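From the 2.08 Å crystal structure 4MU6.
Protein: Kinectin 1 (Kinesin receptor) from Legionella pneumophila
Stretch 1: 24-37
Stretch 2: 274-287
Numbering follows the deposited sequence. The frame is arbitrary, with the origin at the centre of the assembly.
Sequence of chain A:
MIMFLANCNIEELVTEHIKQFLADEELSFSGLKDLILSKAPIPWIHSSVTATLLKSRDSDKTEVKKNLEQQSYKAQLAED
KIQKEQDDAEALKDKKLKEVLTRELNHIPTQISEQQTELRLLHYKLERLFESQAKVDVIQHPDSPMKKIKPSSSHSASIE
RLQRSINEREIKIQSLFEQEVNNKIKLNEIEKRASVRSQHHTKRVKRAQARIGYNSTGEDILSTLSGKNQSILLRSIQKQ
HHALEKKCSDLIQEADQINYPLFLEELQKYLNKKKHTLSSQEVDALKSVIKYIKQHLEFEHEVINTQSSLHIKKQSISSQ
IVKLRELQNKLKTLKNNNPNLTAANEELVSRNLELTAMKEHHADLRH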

# COMPACT_ATOMS: atom_id res chain seq x y z
N ASP A 24 -45.30 14.99 -3.89
CA ASP A 24 -46.35 14.17 -4.49
C ASP A 24 -47.75 14.74 -4.17
O ASP A 24 -48.20 14.73 -3.03
CB ASP A 24 -46.22 12.73 -3.97
CG ASP A 24 -47.00 11.73 -4.79
OD1 ASP A 24 -48.08 12.07 -5.32
OD2 ASP A 24 -46.51 10.58 -4.91
N GLU A 25 -48.43 15.22 -5.20
CA GLU A 25 -49.72 15.85 -5.00
C GLU A 25 -50.86 14.83 -5.07
O GLU A 25 -52.04 15.20 -5.06
CB GLU A 25 -49.90 16.98 -6.01
CG GLU A 25 -48.72 17.95 -6.00
CD GLU A 25 -49.00 19.25 -6.73
OE1 GLU A 25 -50.19 19.61 -6.88
OE2 GLU A 25 -48.03 19.91 -7.16
N GLU A 26 -50.51 13.55 -5.11
CA GLU A 26 -51.47 12.49 -5.36
C GLU A 26 -51.58 11.51 -4.20
O GLU A 26 -52.20 10.45 -4.33
CB GLU A 26 -51.09 11.74 -6.64
CG GLU A 26 -50.73 12.64 -7.81
CD GLU A 26 -49.74 12.01 -8.78
OE1 GLU A 26 -49.13 10.96 -8.44
OE2 GLU A 26 -49.55 12.58 -9.88
N LEU A 27 -50.98 11.84 -3.06
CA LEU A 27 -51.05 10.98 -1.89
C LEU A 27 -52.51 10.82 -1.44
O LEU A 27 -53.33 11.71 -1.66
CB LEU A 27 -50.17 11.54 -0.77
CG LEU A 27 -48.70 11.66 -1.17
CD1 LEU A 27 -47.90 12.51 -0.16
CD2 LEU A 27 -48.08 10.27 -1.32
N SER A 28 -52.84 9.68 -0.85
CA SER A 28 -54.23 9.35 -0.54
C SER A 28 -54.53 9.43 0.96
O SER A 28 -53.62 9.29 1.79
CB SER A 28 -54.56 7.95 -1.04
OG SER A 28 -53.83 6.99 -0.30
N PHE A 29 -55.80 9.63 1.31
CA PHE A 29 -56.18 9.62 2.71
C PHE A 29 -55.71 8.37 3.48
O PHE A 29 -55.05 8.49 4.52
CB PHE A 29 -57.70 9.77 2.91
CG PHE A 29 -58.12 9.56 4.33
CD1 PHE A 29 -57.93 10.57 5.26
CD2 PHE A 29 -58.59 8.33 4.75
CE1 PHE A 29 -58.23 10.36 6.58
CE2 PHE A 29 -58.91 8.12 6.09
CZ PHE A 29 -58.73 9.14 7.00
N SER A 30 -56.08 7.19 3.00
CA SER A 30 -55.77 5.96 3.74
C SER A 30 -54.27 5.69 3.80
O SER A 30 -53.77 5.18 4.81
CB SER A 30 -56.55 4.75 3.18
OG SER A 30 -56.38 4.62 1.79
N GLY A 31 -53.55 6.06 2.75
CA GLY A 31 -52.11 6.00 2.78
C GLY A 31 -51.54 6.84 3.91
O GLY A 31 -50.78 6.36 4.75
N LEU A 32 -51.91 8.12 3.93
CA LEU A 32 -51.35 9.04 4.90
C LEU A 32 -51.78 8.67 6.32
O LEU A 32 -50.97 8.73 7.25
CB LEU A 32 -51.71 10.48 4.54
CG LEU A 32 -50.90 10.96 3.33
CD1 LEU A 32 -51.42 12.28 2.79
CD2 LEU A 32 -49.43 11.09 3.70
N LYS A 33 -53.04 8.25 6.47
CA LYS A 33 -53.57 7.82 7.75
C LYS A 33 -52.73 6.70 8.39
O LYS A 33 -52.41 6.75 9.58
CB LYS A 33 -55.02 7.34 7.59
CG LYS A 33 -55.77 7.17 8.90
CD LYS A 33 -56.83 6.10 8.76
CE LYS A 33 -56.18 4.78 8.37
NZ LYS A 33 -57.16 3.72 8.04
N ASP A 34 -52.36 5.70 7.60
CA ASP A 34 -51.56 4.60 8.15
C ASP A 34 -50.15 5.06 8.50
O ASP A 34 -49.58 4.66 9.52
CB ASP A 34 -51.52 3.40 7.19
CG ASP A 34 -52.76 2.53 7.29
OD1 ASP A 34 -53.35 2.47 8.40
OD2 ASP A 34 -53.16 1.92 6.28
N LEU A 35 -49.59 5.94 7.68
CA LEU A 35 -48.25 6.44 7.97
C LEU A 35 -48.26 7.21 9.29
O LEU A 35 -47.35 7.04 10.10
CB LEU A 35 -47.69 7.27 6.81
CG LEU A 35 -47.36 6.48 5.53
CD1 LEU A 35 -47.01 7.42 4.41
CD2 LEU A 35 -46.20 5.50 5.75
N ILE A 36 -49.28 8.04 9.52
CA ILE A 36 -49.38 8.76 10.79
C ILE A 36 -49.53 7.80 11.97
O ILE A 36 -48.82 7.91 12.96
CB ILE A 36 -50.58 9.70 10.80
CG1 ILE A 36 -50.42 10.74 9.69
CG2 ILE A 36 -50.69 10.39 12.15
CD1 ILE A 36 -51.69 11.50 9.39
N LEU A 37 -50.45 6.86 11.84
CA LEU A 37 -50.69 5.84 12.85
C LEU A 37 -49.46 5.00 13.19
O LEU A 37 -49.32 4.52 14.31
CB LEU A 37 -51.82 4.93 12.39
CG LEU A 37 -53.20 5.57 12.50
CD1 LEU A 37 -54.26 4.61 12.00
CD2 LEU A 37 -53.45 5.95 13.95
N LYS A 274 -52.34 23.15 0.45
CA LYS A 274 -53.31 22.78 -0.58
C LYS A 274 -52.72 22.32 -1.92
O LYS A 274 -53.45 22.21 -2.91
CB LYS A 274 -54.34 23.89 -0.81
CG LYS A 274 -54.98 24.40 0.47
CD LYS A 274 -56.09 25.38 0.16
CE LYS A 274 -56.83 25.77 1.42
NZ LYS A 274 -58.10 26.47 1.07
N LYS A 275 -51.42 22.05 -1.97
CA LYS A 275 -50.85 21.41 -3.16
C LYS A 275 -51.03 19.90 -3.06
O LYS A 275 -50.06 19.16 -2.88
CB LYS A 275 -49.37 21.77 -3.34
CG LYS A 275 -49.11 23.25 -3.54
CD LYS A 275 -47.71 23.50 -4.08
CE LYS A 275 -47.59 23.04 -5.52
NZ LYS A 275 -48.57 23.75 -6.40
N HIS A 276 -52.27 19.46 -3.15
CA HIS A 276 -52.62 18.05 -2.95
C HIS A 276 -54.02 17.83 -3.49
O HIS A 276 -54.67 18.77 -3.93
CB HIS A 276 -52.54 17.69 -1.45
CG HIS A 276 -53.48 18.47 -0.59
ND1 HIS A 276 -54.85 18.30 -0.64
CD2 HIS A 276 -53.26 19.42 0.35
CE1 HIS A 276 -55.43 19.12 0.22
NE2 HIS A 276 -54.48 19.81 0.83
N THR A 277 -54.50 16.59 -3.43
CA THR A 277 -55.78 16.22 -4.04
C THR A 277 -56.78 15.72 -3.00
O THR A 277 -57.77 15.04 -3.32
CB THR A 277 -55.57 15.15 -5.14
OG1 THR A 277 -54.65 14.16 -4.68
CG2 THR A 277 -55.00 15.79 -6.39
N LEU A 278 -56.53 16.07 -1.74
CA LEU A 278 -57.39 15.61 -0.67
C LEU A 278 -58.59 16.55 -0.52
O LEU A 278 -58.46 17.76 -0.68
CB LEU A 278 -56.60 15.53 0.64
CG LEU A 278 -55.40 14.58 0.65
CD1 LEU A 278 -54.44 14.96 1.76
CD2 LEU A 278 -55.85 13.13 0.81
N SER A 279 -59.75 15.98 -0.23
CA SER A 279 -60.94 16.79 0.03
C SER A 279 -60.83 17.46 1.40
O SER A 279 -60.05 17.04 2.26
CB SER A 279 -62.19 15.92 0.02
OG SER A 279 -62.31 15.21 1.24
N SER A 280 -61.62 18.51 1.59
CA SER A 280 -61.66 19.24 2.85
C SER A 280 -61.92 18.30 4.03
O SER A 280 -61.29 18.42 5.08
CB SER A 280 -62.71 20.34 2.78
OG SER A 280 -63.10 20.76 4.07
N GLN A 281 -62.85 17.36 3.85
CA GLN A 281 -63.14 16.39 4.89
C GLN A 281 -61.98 15.41 5.14
O GLN A 281 -61.73 15.01 6.28
CB GLN A 281 -64.44 15.64 4.60
CG GLN A 281 -65.70 16.54 4.72
CD GLN A 281 -67.00 15.75 4.74
OE1 GLN A 281 -67.03 14.59 5.16
NE2 GLN A 281 -68.09 16.38 4.28
N GLU A 282 -61.27 15.05 4.08
CA GLU A 282 -60.11 14.18 4.20
C GLU A 282 -59.02 14.85 5.03
O GLU A 282 -58.45 14.25 5.95
CB GLU A 282 -59.59 13.81 2.80
CG GLU A 282 -60.49 12.81 2.10
CD GLU A 282 -59.98 12.38 0.73
OE1 GLU A 282 -59.43 13.23 -0.00
OE2 GLU A 282 -60.14 11.19 0.38
N VAL A 283 -58.73 16.11 4.69
CA VAL A 283 -57.77 16.92 5.42
C VAL A 283 -58.10 16.97 6.92
O VAL A 283 -57.24 16.72 7.76
CB VAL A 283 -57.75 18.37 4.87
CG1 VAL A 283 -56.72 19.19 5.59
CG2 VAL A 283 -57.43 18.36 3.39
N ASP A 284 -59.35 17.27 7.23
CA ASP A 284 -59.75 17.40 8.62
C ASP A 284 -59.63 16.06 9.34
O ASP A 284 -59.25 16.02 10.52
CB ASP A 284 -61.17 17.95 8.74
CG ASP A 284 -61.23 19.45 8.48
OD1 ASP A 284 -60.15 20.10 8.44
OD2 ASP A 284 -62.35 19.97 8.32
N ALA A 285 -59.95 14.98 8.63
CA ALA A 285 -59.85 13.64 9.20
C ALA A 285 -58.39 13.27 9.49
O ALA A 285 -58.12 12.52 10.42
CB ALA A 285 -60.48 12.62 8.28
N LEU A 286 -57.46 13.79 8.70
CA LEU A 286 -56.05 13.47 8.92
C LEU A 286 -55.53 14.28 10.12
O LEU A 286 -54.73 13.78 10.92
CB LEU A 286 -55.21 13.75 7.69
CG LEU A 286 -55.32 12.78 6.51
CD1 LEU A 286 -54.62 13.40 5.32
CD2 LEU A 286 -54.72 11.40 6.84
N LYS A 287 -56.00 15.51 10.21
CA LYS A 287 -55.67 16.39 11.32
C LYS A 287 -56.16 15.80 12.64
O LYS A 287 -55.49 15.90 13.67
CB LYS A 287 -56.27 17.78 11.09
CG LYS A 287 -55.48 18.62 10.08
CD LYS A 287 -56.35 19.77 9.54
CE LYS A 287 -55.57 21.08 9.42
NZ LYS A 287 -54.29 20.95 8.67
O HOH W 1 -52.95 14.35 -2.15
O HOH W 2 -55.79 11.77 -2.93
O HOH W 3 -57.88 9.53 -0.34

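The contact pairs two nearly parallel helices through a small apolar cluster, and ties the loops that lead into them together with one direct hydrogen bond, a long salt bridge and bridging waters. The N-to-C directions of helices 29-37 and 280-287 differ by 8°, and their axes approach to 10.3 Å.

Leu 286 is the knob: its side chain sits among Phe 29, Leu 32, Lys 33 and Ile 36. Its CA-to-CB bond points sideways, yet the end of the side chain comes nearer, and Leu 286 CD2 lies 3.9 Å from Leu 32 CB and 4.0 Å from Ile 36 CD1. Phe 29, with chi1 in the t well, points its CA-to-CB bond toward the other stretch; its CD1 is 3.6 Å from Leu 286 CG and its CE1 3.6 Å from Ala 285 CB, both approached obliquely to the ring. Leu 278, in the loop just before helix 280-287, extends the apolar patch, its CD1 4.2 Å from Leu 32 CD1.

Polar contacts gather at the loops. Thr 277 OG1 donates to Glu 25 O at 2.8 Å; Thr 277 N, although 3.3 Å from Glu 25 O, has too poor an angle to bond there and instead donates to water 1 at 3.0 Å. Water 1 in turn donates to Leu 27 O (2.7 Å), and water 2 donates to both Leu 27 O (2.8 Å) and Thr 277 OG1 (3.2 Å). Farther out, Glu 25 OE2 and Lys 275 NZ form a salt bridge at 4.0 Å, with the lysine poorly ordered.

Both helix starts are capped, Ser 28 OG accepting from Gly 31 N (3.2 Å) and Ser 279 OG from Glu 282 N (3.0 Å). Water 3 links these ends, accepting from Phe 29 N (2.7 Å) and donating to Glu 282 OE2 (2.9 Å).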